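Local coordinates for fiber (Human adenovirus 26, PDB 6FJN), which attaches the virus to receptors on the host cell through the trimeric knob domain at the end of its fiber, the part held by this chain, at residues Ile142-Glu147 with Phe178-Gln183; Leu24-Thr29 with Ile156-Thr161; Tyr108-Ala113 with Asn150-Ser155; Gly69-Leu72 with Ser78-Tyr81; Ser62-Glu67 with Pro73-Ser78. One frame throughout, in Å; residues are numbered along the deposited sequence. Where two conformers were deposited one is given.

Interaction 1 (Ile142-Glu147 with Phe178-Gln183); sequences IAFNQE and FSYLTQ
F144, whose ring packs against Y180 of the facing strand, has its backbone O bound by Q146 NE2 at 2.8 Å, a nearly straight bond in which the acceptor lies close to the plane of the amide. The same NE2 also donates to P109 O, and Q146 OE1 accepts from N118 ND2, so both ends of the amide are used and its rotation is fixed where strand 137-144 ends. Strands 142-144 and 178-181 run almost parallel, at 11°, with their axes 9.8 Å apart; they belong to the two opposed sheets of the knob's beta-sandwich and meet through side chains alone. The Y180 ring stands in the crowded position between its backbone N and carbonyl carbon (chi1 59°), which lays CB and the near rim of the ring against F144. Y180 CB sits over one face of the F144 ring, 3.9 Å from its centroid, and F144 CE1 comes within 3.4 Å of Y180 CD2. The ring planes are inclined at 36°, neither stacked nor edge-to-face. Two residues earlier on each strand, I142 CD1 makes a CH-pi contact over the F178 ring, 3.7 Å from the centroid. F178 CD2 lies at the edge of F144, 4.2 Å from CZ, joining the two pairs. Y180 OH is bound to F101 O in a loop, while S179, whose CB points away from strand 142-144, bonds through OG to Q34 OE1 and to T177 OG1 of a second subunit. The contact is therefore carried by aromatic and aliphatic carbon, with no polar bond between the two strands.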
# COMPACT_ATOMS: atom_id res chain seq x y z
N ILE A 142 0.22 -12.33 3.30
CA ILE A 142 1.68 -12.34 3.14
C ILE A 142 2.26 -12.56 4.51
O ILE A 142 1.92 -11.84 5.44
CB ILE A 142 2.21 -11.06 2.51
CG1 ILE A 142 1.41 -10.72 1.25
CG2 ILE A 142 3.69 -11.21 2.23
CD1 ILE A 142 1.85 -9.45 0.55
N ALA A 143 3.16 -13.54 4.66
CA ALA A 143 3.76 -13.85 5.94
C ALA A 143 5.25 -13.81 5.85
O ALA A 143 5.83 -14.34 4.89
CB ALA A 143 3.30 -15.21 6.47
N PHE A 144 5.89 -13.23 6.87
CA PHE A 144 7.33 -13.05 6.90
C PHE A 144 7.97 -13.92 7.96
O PHE A 144 7.62 -13.86 9.15
CB PHE A 144 7.65 -11.58 7.20
CG PHE A 144 7.05 -10.66 6.16
CD1 PHE A 144 7.59 -10.59 4.88
CD2 PHE A 144 5.94 -9.90 6.42
CE1 PHE A 144 7.03 -9.83 3.90
CE2 PHE A 144 5.37 -9.10 5.42
CZ PHE A 144 5.92 -9.10 4.16
N ASN A 145 8.95 -14.73 7.51
CA ASN A 145 9.80 -15.55 8.39
C ASN A 145 9.05 -16.57 9.21
O ASN A 145 9.52 -17.00 10.24
CB ASN A 145 10.72 -14.70 9.27
CG ASN A 145 11.66 -13.83 8.48
OD1 ASN A 145 12.11 -12.75 9.04
ND2 ASN A 145 12.00 -14.17 7.30
N GLN A 146 7.88 -17.00 8.73
CA GLN A 146 7.08 -17.97 9.48
C GLN A 146 7.32 -19.40 9.06
O GLN A 146 6.82 -20.32 9.71
CB GLN A 146 5.59 -17.61 9.44
CG GLN A 146 5.32 -16.22 10.02
CD GLN A 146 5.93 -16.06 11.39
OE1 GLN A 146 5.54 -16.77 12.33
NE2 GLN A 146 6.96 -15.28 11.50
N GLU A 147 8.12 -19.65 8.02
CA GLU A 147 8.47 -20.99 7.62
C GLU A 147 9.72 -21.47 8.34
O GLU A 147 10.62 -20.71 8.61
CB GLU A 147 8.73 -21.06 6.12
CG GLU A 147 7.50 -20.64 5.30
CD GLU A 147 6.29 -21.50 5.58
OE1 GLU A 147 6.40 -22.75 5.41
OE2 GLU A 147 5.21 -20.98 5.88
N PHE A 178 2.83 -3.78 -1.08
CA PHE A 178 3.05 -3.98 0.34
C PHE A 178 4.43 -3.51 0.71
O PHE A 178 5.24 -3.17 -0.19
CB PHE A 178 2.83 -5.45 0.71
CG PHE A 178 3.78 -6.41 0.05
CD1 PHE A 178 3.57 -6.85 -1.24
CD2 PHE A 178 4.88 -6.90 0.74
CE1 PHE A 178 4.44 -7.76 -1.83
CE2 PHE A 178 5.77 -7.79 0.15
CZ PHE A 178 5.52 -8.23 -1.16
N SER A 179 4.76 -3.47 1.99
CA SER A 179 6.13 -3.24 2.39
C SER A 179 6.45 -4.06 3.61
O SER A 179 5.53 -4.59 4.28
CB SER A 179 6.41 -1.76 2.67
OG SER A 179 5.85 -1.35 3.91
N TYR A 180 7.74 -4.18 3.92
CA TYR A 180 8.18 -4.82 5.16
C TYR A 180 9.51 -4.32 5.55
O TYR A 180 10.30 -3.82 4.73
CB TYR A 180 8.18 -6.38 5.02
CG TYR A 180 9.09 -6.89 3.90
CD1 TYR A 180 10.43 -7.23 4.18
CD2 TYR A 180 8.63 -7.07 2.62
CE1 TYR A 180 11.24 -7.72 3.19
CE2 TYR A 180 9.45 -7.58 1.61
CZ TYR A 180 10.76 -7.91 1.91
OH TYR A 180 11.52 -8.37 0.86
N LEU A 181 9.80 -4.45 6.84
CA LEU A 181 11.08 -4.06 7.41
C LEU A 181 12.15 -5.06 7.04
O LEU A 181 11.92 -6.24 7.07
CB LEU A 181 10.98 -3.97 8.93
CG LEU A 181 10.27 -2.75 9.50
CD1 LEU A 181 8.92 -2.37 8.94
CD2 LEU A 181 10.21 -2.89 11.03
N THR A 182 13.31 -4.56 6.71
CA THR A 182 14.40 -5.44 6.26
C THR A 182 15.44 -5.73 7.32
O THR A 182 15.67 -4.94 8.28
CB THR A 182 15.10 -4.84 5.05
OG1 THR A 182 15.64 -3.57 5.44
CG2 THR A 182 14.19 -4.59 3.86
N GLN A 183 16.13 -6.86 7.12
CA GLN A 183 17.36 -7.20 7.79
C GLN A 183 18.52 -6.27 7.18
O GLN A 183 18.36 -5.76 6.04
CB GLN A 183 17.66 -8.70 7.49
CG GLN A 183 18.68 -9.36 8.38
CD GLN A 183 18.18 -9.69 9.79
OE1 GLN A 183 17.02 -9.47 10.12
NE2 GLN A 183 19.10 -10.19 10.65

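Interaction 2 (Leu24-Thr29 with Ile156-Thr161); sequences LTLTLT and ITFTFT
L26 and F158 meet through their ends: L26 CD1 approaches the para carbon CZ of F158 to 3.7 Å, and L26 CD2 lies 4.0 Å from the same CZ. The leucine places CG opposite its own backbone N (chi1 178°), and from there CD2 prolongs the side chain while CD1 folds back, so both methyls come to the CZ end of the ring from the same side of its plane. F158 instead sets its ring beside the backbone N and opposite the carbonyl carbon (chi1 -54°), which carries CZ across to the leucine at a slant. The ring takes the methyl neither squarely over its face nor at its edge. Two residues along each strand, L28 and I156 both carry CD1 anti to CA, and the CD1 methyl of I156 points at L28 CD1, 4.4 Å away, a looser touch. These pairs fill the interior of the knob's beta-sandwich near the centre of the chain, strand 22-31 coming from one sheet and strand 154-161 from the other. The intervening threonines point out of the sandwich. On the side of strand 22-31 they face another subunit, where T25 OG1 bonds to R121 NH1, and T29 OG1 to Q34 NE2, both of the third subunit. W82 packs on both L26 and L28, L63 adds a further apolar neighbour beside L26, and I142 lies against F158.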
# COMPACT_ATOMS: atom_id res chain seq x y z
N LEU A 24 4.28 -16.25 -11.05
CA LEU A 24 4.32 -15.28 -9.95
C LEU A 24 5.04 -14.05 -10.43
O LEU A 24 6.20 -14.14 -10.85
CB LEU A 24 5.10 -15.89 -8.78
CG LEU A 24 5.14 -15.01 -7.52
CD1 LEU A 24 3.80 -14.96 -6.81
CD2 LEU A 24 6.23 -15.45 -6.54
N THR A 25 4.37 -12.90 -10.43
CA THR A 25 5.02 -11.64 -10.73
C THR A 25 5.36 -10.99 -9.41
O THR A 25 4.45 -10.65 -8.67
CB THR A 25 4.17 -10.72 -11.60
OG1 THR A 25 3.76 -11.42 -12.77
CG2 THR A 25 4.94 -9.47 -12.02
N LEU A 26 6.64 -10.87 -9.08
CA LEU A 26 7.05 -10.34 -7.79
C LEU A 26 8.21 -9.40 -8.01
O LEU A 26 9.22 -9.80 -8.61
CB LEU A 26 7.42 -11.46 -6.80
CG LEU A 26 7.90 -10.97 -5.43
CD1 LEU A 26 6.84 -10.23 -4.69
CD2 LEU A 26 8.40 -12.19 -4.64
N THR A 27 8.11 -8.20 -7.44
CA THR A 27 9.17 -7.22 -7.47
C THR A 27 9.39 -6.70 -6.07
O THR A 27 8.42 -6.29 -5.40
CB THR A 27 8.75 -6.05 -8.39
OG1 THR A 27 8.41 -6.55 -9.69
CG2 THR A 27 9.85 -5.02 -8.58
N LEU A 28 10.65 -6.74 -5.62
CA LEU A 28 11.04 -6.26 -4.31
C LEU A 28 12.03 -5.12 -4.54
O LEU A 28 13.14 -5.35 -5.06
CB LEU A 28 11.68 -7.38 -3.51
CG LEU A 28 10.86 -8.62 -3.27
CD1 LEU A 28 11.68 -9.65 -2.51
CD2 LEU A 28 9.55 -8.33 -2.57
N THR A 29 11.65 -3.89 -4.17
CA THR A 29 12.49 -2.73 -4.37
C THR A 29 12.97 -2.22 -3.02
O THR A 29 12.13 -1.90 -2.15
CB THR A 29 11.74 -1.64 -5.13
OG1 THR A 29 11.35 -2.15 -6.42
CG2 THR A 29 12.63 -0.40 -5.26
N ILE A 156 9.29 -15.63 2.76
CA ILE A 156 8.12 -14.80 2.41
C ILE A 156 7.14 -15.73 1.77
O ILE A 156 7.49 -16.43 0.79
CB ILE A 156 8.46 -13.64 1.43
CG1 ILE A 156 9.60 -12.76 1.97
CG2 ILE A 156 7.21 -12.84 1.13
CD1 ILE A 156 10.12 -11.73 0.99
N THR A 157 5.92 -15.80 2.30
CA THR A 157 4.90 -16.64 1.66
C THR A 157 3.70 -15.79 1.28
O THR A 157 3.37 -14.78 1.95
CB THR A 157 4.48 -17.83 2.54
OG1 THR A 157 3.80 -17.36 3.70
CG2 THR A 157 5.70 -18.65 2.94
N PHE A 158 3.04 -16.19 0.21
CA PHE A 158 1.84 -15.54 -0.31
C PHE A 158 0.77 -16.58 -0.36
O PHE A 158 0.90 -17.55 -1.14
CB PHE A 158 2.09 -14.98 -1.72
CG PHE A 158 3.27 -14.07 -1.83
CD1 PHE A 158 3.16 -12.71 -1.59
CD2 PHE A 158 4.51 -14.57 -2.18
CE1 PHE A 158 4.25 -11.86 -1.65
CE2 PHE A 158 5.60 -13.74 -2.23
CZ PHE A 158 5.48 -12.39 -1.96
N THR A 159 -0.28 -16.43 0.45
CA THR A 159 -1.40 -17.35 0.42
C THR A 159 -2.60 -16.62 -0.13
O THR A 159 -2.85 -15.44 0.19
CB THR A 159 -1.69 -17.87 1.84
OG1 THR A 159 -0.53 -18.53 2.36
CG2 THR A 159 -2.84 -18.87 1.88
N PHE A 160 -3.37 -17.33 -0.95
CA PHE A 160 -4.59 -16.80 -1.53
C PHE A 160 -5.72 -17.71 -1.08
O PHE A 160 -5.62 -18.96 -1.26
CB PHE A 160 -4.47 -16.78 -3.05
CG PHE A 160 -3.38 -15.87 -3.54
CD1 PHE A 160 -2.07 -16.34 -3.64
CD2 PHE A 160 -3.61 -14.52 -3.78
CE1 PHE A 160 -1.06 -15.52 -4.00
CE2 PHE A 160 -2.58 -13.69 -4.18
CZ PHE A 160 -1.31 -14.18 -4.26
N THR A 161 -6.74 -17.13 -0.44
CA THR A 161 -7.81 -17.91 0.18
C THR A 161 -9.13 -17.30 -0.19
O THR A 161 -9.26 -16.05 -0.12
CB THR A 161 -7.66 -17.90 1.73
OG1 THR A 161 -6.34 -18.25 2.11
CG2 THR A 161 -8.62 -18.84 2.40

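Interaction 3 (Tyr108-Ala113 with Asn150-Ser155); sequences YPKPSA and NGCAYS
K110 sits in an extended, irregular loop segment, and K110 CA lies 8.1 Å from Y154 CA, while opposite it A153 and Y154 both face F65 in a classic beta bulge at the start of strand 154-161. The lysine side chain spans the gap in a bent course. CG lies beside the backbone N, and the chain then bends at chi2 (-89°) and chi3, bringing the ammonium group down on the backbone ahead of the bulge. NZ donates to C152 O at 2.8 Å, arriving well above the carbonyl plane, 46° out of it, and not along a lone pair. CE follows closely, 3.4 Å from C152 O, and C152 SG stands 3.6 Å from NZ. Two further partners complete the grip on the ammonium: E147 O, and a water that accepts from NZ at 2.9 Å. That water also bonds to S155 OG at 3.2 Å, and S155 OG accepts from E147 N. One charged group is thus held by two carbonyls and a water, an environment that probably favours its protonated form. The water couples the lysine to the first residues of the strand proper. Beyond the contact, C152 and S155 pack on L64 of strand 58-65, while the backbone of S155 pairs with N145 just past strand 137-144, so K110 ties the loop between strands 89-90 and 123-129 to the end of the four-stranded sheet.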
# COMPACT_ATOMS: atom_id res chain seq x y z
N TYR A 108 10.03 -9.76 12.66
CA TYR A 108 9.32 -10.96 12.18
C TYR A 108 10.11 -12.20 12.58
O TYR A 108 10.84 -12.80 11.78
CB TYR A 108 9.07 -10.92 10.66
CG TYR A 108 8.70 -9.57 10.13
CD1 TYR A 108 7.55 -8.93 10.52
CD2 TYR A 108 9.50 -8.91 9.20
CE1 TYR A 108 7.19 -7.70 10.00
CE2 TYR A 108 9.16 -7.68 8.67
CZ TYR A 108 8.01 -7.07 9.06
OH TYR A 108 7.70 -5.83 8.54
N PRO A 109 10.02 -12.59 13.85
CA PRO A 109 10.82 -13.71 14.31
C PRO A 109 10.24 -15.02 13.80
O PRO A 109 9.06 -15.18 13.60
CB PRO A 109 10.75 -13.60 15.83
CG PRO A 109 9.46 -12.87 16.08
CD PRO A 109 9.24 -11.96 14.94
N LYS A 110 11.14 -15.99 13.66
CA LYS A 110 10.72 -17.33 13.36
C LYS A 110 9.84 -17.86 14.48
O LYS A 110 10.00 -17.48 15.66
CB LYS A 110 11.92 -18.29 13.29
CG LYS A 110 12.97 -17.87 12.27
CD LYS A 110 12.74 -18.40 10.90
CE LYS A 110 13.79 -19.48 10.60
NZ LYS A 110 13.25 -20.34 9.56
N PRO A 111 8.95 -18.78 14.15
CA PRO A 111 8.16 -19.38 15.23
C PRO A 111 9.02 -20.10 16.25
O PRO A 111 10.09 -20.66 15.91
CB PRO A 111 7.31 -20.41 14.51
CG PRO A 111 7.31 -20.01 13.09
CD PRO A 111 8.65 -19.41 12.85
N SER A 112 8.59 -20.03 17.49
CA SER A 112 9.31 -20.70 18.56
C SER A 112 8.33 -20.99 19.67
O SER A 112 7.55 -20.11 20.05
CB SER A 112 10.45 -19.80 19.05
OG SER A 112 11.02 -20.30 20.23
N ALA A 113 8.39 -22.21 20.22
CA ALA A 113 7.53 -22.60 21.35
C ALA A 113 7.80 -21.77 22.62
O ALA A 113 7.00 -21.82 23.57
CB ALA A 113 7.65 -24.09 21.63
N ASN A 150 13.01 -26.95 5.55
CA ASN A 150 14.31 -27.11 4.94
C ASN A 150 15.45 -26.22 5.45
O ASN A 150 16.38 -25.87 4.74
CB ASN A 150 14.14 -27.07 3.41
CG ASN A 150 13.42 -28.34 2.85
OD1 ASN A 150 13.21 -29.32 3.56
ND2 ASN A 150 13.05 -28.30 1.61
N GLY A 151 15.40 -25.87 6.72
CA GLY A 151 16.48 -25.08 7.33
C GLY A 151 16.53 -23.62 6.87
O GLY A 151 17.57 -22.99 7.05
N CYS A 152 15.47 -23.10 6.27
CA CYS A 152 15.49 -21.71 5.78
C CYS A 152 15.84 -20.70 6.87
O CYS A 152 15.52 -20.89 8.05
CB CYS A 152 14.18 -21.38 5.11
SG CYS A 152 12.72 -21.32 6.15
N ALA A 153 16.59 -19.66 6.52
CA ALA A 153 16.86 -18.57 7.41
C ALA A 153 15.78 -17.51 7.41
O ALA A 153 15.55 -16.85 8.42
CB ALA A 153 18.18 -17.95 7.01
N TYR A 154 15.15 -17.33 6.25
CA TYR A 154 14.11 -16.29 6.05
C TYR A 154 13.05 -16.89 5.16
O TYR A 154 13.29 -17.86 4.42
CB TYR A 154 14.66 -15.04 5.35
CG TYR A 154 15.86 -14.42 5.99
CD1 TYR A 154 15.72 -13.48 7.01
CD2 TYR A 154 17.15 -14.74 5.55
CE1 TYR A 154 16.82 -12.89 7.58
CE2 TYR A 154 18.26 -14.17 6.13
CZ TYR A 154 18.10 -13.25 7.16
OH TYR A 154 19.15 -12.64 7.76
N SER A 155 11.85 -16.28 5.18
CA SER A 155 10.83 -16.73 4.24
C SER A 155 9.87 -15.58 3.96
O SER A 155 9.63 -14.69 4.81
CB SER A 155 10.05 -17.92 4.75
OG SER A 155 9.38 -17.68 5.98
O HOH W 1 11.92 -18.30 7.90

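Interaction 4 (Gly69-Leu72 with Ser78-Tyr81); sequences GILL and SKDY
K79 and L71 lie alongside each other, running in opposite directions, in the first part of the long DG loop of the fiber knob, between strands 58-65 and 83-86. Their flanks touch where K79 CG passes L71 CD2 at 3.8 Å. From there the lysine does not stretch out into solvent: it turns at chi3 (61°) and again at chi4 (63°), curling its aliphatic part round the carbonyl of L71. CD comes within 3.4 Å of L71 O, and NZ, at the end of the curl, donates to that same L71 O at 2.8 Å. The donor lies in the carbonyl plane, with a C=O...donor angle of 151°. I70 meets the lysine differently, crossing it at about a right angle, so that I70 CG2 flanks the ammonium with 3.6 Å to K79 NZ. The charged end therefore has a carbonyl on one partner and a methyl on the other, while the methylenes lie against backbone and leucine. L71 is the buried member: its side chain turns inward onto W82, L63 and F65, and its CD2 also lies 4.1 Å from S78 O. On its far side L72, with CB directed away from segment 78-81, packs on L64, and L72 N-to-L64 pairing keeps the returning loop close to strand 58-65. The backbone at K79 lies inside an ST turn, in which S78 OG accepts from D80 N at 3.1 Å.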
# COMPACT_ATOMS: atom_id res chain seq x y z
N GLY A 69 20.30 -14.78 1.86
CA GLY A 69 19.15 -14.22 1.16
C GLY A 69 18.90 -14.84 -0.21
O GLY A 69 18.19 -14.22 -1.02
N ILE A 70 19.45 -16.02 -0.47
CA ILE A 70 19.32 -16.67 -1.77
C ILE A 70 18.21 -17.71 -1.68
O ILE A 70 18.13 -18.47 -0.70
CB ILE A 70 20.71 -17.22 -2.17
CG1 ILE A 70 21.67 -16.03 -2.37
CG2 ILE A 70 20.59 -18.12 -3.36
CD1 ILE A 70 23.02 -16.22 -2.89
N LEU A 71 17.39 -17.76 -2.71
CA LEU A 71 16.27 -18.63 -2.75
C LEU A 71 16.65 -20.10 -2.72
O LEU A 71 17.54 -20.50 -3.46
CB LEU A 71 15.53 -18.32 -4.05
CG LEU A 71 14.09 -18.77 -4.22
CD1 LEU A 71 13.10 -18.12 -3.27
CD2 LEU A 71 13.66 -18.60 -5.66
N LEU A 72 16.03 -20.85 -1.83
CA LEU A 72 16.22 -22.30 -1.79
C LEU A 72 15.49 -22.99 -2.92
O LEU A 72 14.38 -22.60 -3.25
CB LEU A 72 15.66 -22.94 -0.50
CG LEU A 72 16.06 -22.48 0.85
CD1 LEU A 72 15.66 -23.46 1.94
CD2 LEU A 72 17.45 -22.10 0.72
N SER A 78 10.73 -20.91 -8.95
CA SER A 78 12.00 -21.30 -9.58
C SER A 78 13.07 -20.21 -9.51
O SER A 78 12.83 -19.00 -9.65
CB SER A 78 11.76 -21.57 -11.06
OG SER A 78 12.98 -21.61 -11.81
N LYS A 79 14.29 -20.69 -9.22
CA LYS A 79 15.45 -19.83 -9.15
C LYS A 79 15.89 -19.22 -10.49
O LYS A 79 16.55 -18.18 -10.48
CB LYS A 79 16.60 -20.60 -8.53
CG LYS A 79 16.39 -20.92 -7.06
CD LYS A 79 17.32 -21.96 -6.48
CE LYS A 79 18.78 -21.52 -6.59
NZ LYS A 79 19.07 -20.28 -5.80
N ASP A 80 15.49 -19.82 -11.59
CA ASP A 80 16.06 -19.43 -12.88
C ASP A 80 15.97 -17.92 -13.32
O ASP A 80 17.01 -17.39 -13.83
CB ASP A 80 15.43 -20.25 -14.00
CG ASP A 80 15.66 -21.72 -13.84
OD1 ASP A 80 16.55 -22.10 -13.08
OD2 ASP A 80 14.91 -22.49 -14.44
N TYR A 81 14.85 -17.26 -13.10
CA TYR A 81 14.69 -15.85 -13.50
C TYR A 81 14.33 -14.99 -12.28
O TYR A 81 13.58 -13.99 -12.40
CB TYR A 81 13.64 -15.76 -14.63
CG TYR A 81 14.19 -16.43 -15.86
CD1 TYR A 81 15.18 -15.83 -16.63
CD2 TYR A 81 13.79 -17.73 -16.22
CE1 TYR A 81 15.69 -16.45 -17.75
CE2 TYR A 81 14.31 -18.38 -17.33
CZ TYR A 81 15.27 -17.74 -18.08
OH TYR A 81 15.78 -18.38 -19.18

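Interaction 5 (Ser62-Glu67 with Pro73-Ser78); sequences SLLFDE and PSSSLS
Strand 58-65 is the outermost of its four-stranded sheet within the chain, and S62, L63 and L64 on it receive the returning DG loop at S75, S76 and L77. Both backbone polar atoms of S62 are held by one residue, S76: S62 N donates to S76 OG at 2.8 Å, almost straight at 173°, and S62 O accepts from S76 N, also at 2.8 Å, in the carbonyl plane. S76 OG lies beside its own backbone N (chi1 -55°), which swings the hydroxyl over the strand's edge. The next amide on this outer edge, L64 N, donates to S75 OG at 2.9 Å. S75 OG is also bonded to L72 O, so this hydroxyl connects strand and loop. Two serine hydroxyls thus stand in for the backbone carbonyls that a further strand of the beta-sandwich would offer to an open edge. Apolar contacts flank these bonds. L63 CD2 meets L77 CD2 at 3.9 Å, the two leucines slanting across each other on the side where L63 also touches L24, L26 and F158. On the other side L64 CD1 stands 3.7 Å from S74 OG, near the protein surface.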
# COMPACT_ATOMS: atom_id res chain seq x y z
N SER A 62 5.45 -20.39 -1.47
CA SER A 62 6.51 -20.22 -0.50
C SER A 62 7.83 -19.82 -1.14
O SER A 62 8.32 -20.53 -2.03
CB SER A 62 6.78 -21.51 0.22
OG SER A 62 5.63 -21.87 0.98
N LEU A 63 8.41 -18.70 -0.68
CA LEU A 63 9.79 -18.32 -1.01
C LEU A 63 10.60 -18.52 0.26
O LEU A 63 10.37 -17.84 1.27
CB LEU A 63 9.89 -16.88 -1.48
CG LEU A 63 9.41 -16.59 -2.91
CD1 LEU A 63 7.96 -16.93 -3.19
CD2 LEU A 63 9.71 -15.15 -3.26
N LEU A 64 11.53 -19.47 0.21
CA LEU A 64 12.40 -19.78 1.34
C LEU A 64 13.80 -19.33 0.98
O LEU A 64 14.24 -19.55 -0.16
CB LEU A 64 12.43 -21.30 1.53
CG LEU A 64 11.06 -21.98 1.65
CD1 LEU A 64 11.27 -23.50 1.82
CD2 LEU A 64 10.25 -21.43 2.79
N PHE A 65 14.50 -18.69 1.92
CA PHE A 65 15.82 -18.14 1.63
C PHE A 65 16.83 -18.66 2.62
O PHE A 65 16.51 -18.87 3.83
CB PHE A 65 15.82 -16.61 1.68
CG PHE A 65 14.82 -15.96 0.76
CD1 PHE A 65 15.15 -15.69 -0.58
CD2 PHE A 65 13.54 -15.63 1.22
CE1 PHE A 65 14.24 -15.09 -1.42
CE2 PHE A 65 12.64 -14.99 0.36
CZ PHE A 65 13.00 -14.74 -0.94
N ASP A 66 18.07 -18.78 2.16
CA ASP A 66 19.18 -19.13 3.05
C ASP A 66 19.73 -17.90 3.74
O ASP A 66 19.22 -16.79 3.60
CB ASP A 66 20.23 -19.92 2.24
CG ASP A 66 20.95 -19.14 1.18
OD1 ASP A 66 21.03 -17.89 1.30
OD2 ASP A 66 21.45 -19.77 0.21
N GLU A 67 20.85 -18.14 4.46
CA GLU A 67 21.58 -17.12 5.26
C GLU A 67 22.10 -15.93 4.45
O GLU A 67 22.42 -14.87 4.98
CB GLU A 67 22.77 -17.78 5.99
CG GLU A 67 22.32 -18.50 7.24
CD GLU A 67 21.96 -17.53 8.36
OE1 GLU A 67 21.06 -17.84 9.17
OE2 GLU A 67 22.51 -16.41 8.41
N PRO A 73 16.06 -24.06 -3.48
CA PRO A 73 15.39 -24.81 -4.55
C PRO A 73 14.06 -25.42 -4.11
O PRO A 73 13.15 -25.60 -4.95
CB PRO A 73 16.40 -25.91 -4.91
CG PRO A 73 17.52 -25.73 -4.10
CD PRO A 73 17.42 -24.56 -3.20
N SER A 74 13.84 -25.68 -2.84
CA SER A 74 12.56 -26.23 -2.41
C SER A 74 11.44 -25.24 -2.38
O SER A 74 10.28 -25.61 -2.11
CB SER A 74 12.79 -26.86 -1.06
OG SER A 74 13.28 -25.89 -0.18
N SER A 75 11.70 -23.98 -2.72
CA SER A 75 10.65 -22.96 -2.85
C SER A 75 9.68 -23.27 -3.98
O SER A 75 10.00 -24.01 -4.89
CB SER A 75 11.30 -21.62 -3.13
OG SER A 75 12.17 -21.22 -2.07
N SER A 76 8.51 -22.65 -3.89
CA SER A 76 7.52 -22.74 -4.95
C SER A 76 7.96 -22.07 -6.24
O SER A 76 7.56 -22.47 -7.34
CB SER A 76 6.23 -22.03 -4.54
OG SER A 76 5.73 -22.53 -3.31
N LEU A 77 8.72 -21.01 -6.08
CA LEU A 77 9.27 -20.19 -7.18
C LEU A 77 10.58 -20.77 -7.65
O LEU A 77 11.45 -21.10 -6.81
CB LEU A 77 9.50 -18.78 -6.65
CG LEU A 77 10.17 -17.77 -7.58
CD1 LEU A 77 9.33 -17.51 -8.82
CD2 LEU A 77 10.49 -16.48 -6.86
N SER A 78 10.73 -20.91 -8.95
CA SER A 78 12.00 -21.30 -9.58
C SER A 78 13.07 -20.21 -9.51
O SER A 78 12.83 -19.00 -9.65
CB SER A 78 11.76 -21.57 -11.06
OG SER A 78 12.98 -21.61 -11.81

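In the fold
Following the chain from the N terminus, interaction 2 opens first on strand 22-31 and closes only at strand 154-161, spanning both sheets. Nested inside it lie interactions 5 and 4, two short closures of the loop after strand 58-65 that share S78 and pack directly on one another, and then interaction 3, which joins the loop at 108-113 to the start of strand 154-161. Interaction 1 opens on strand 137-144 before interactions 2 and 3 have closed, so it crosses both, and it ends on strand 176-181. Strands 137-144, 154-161 and 58-65 are successive neighbours in one sheet, linking interactions 1, 2, 3 and 5 there.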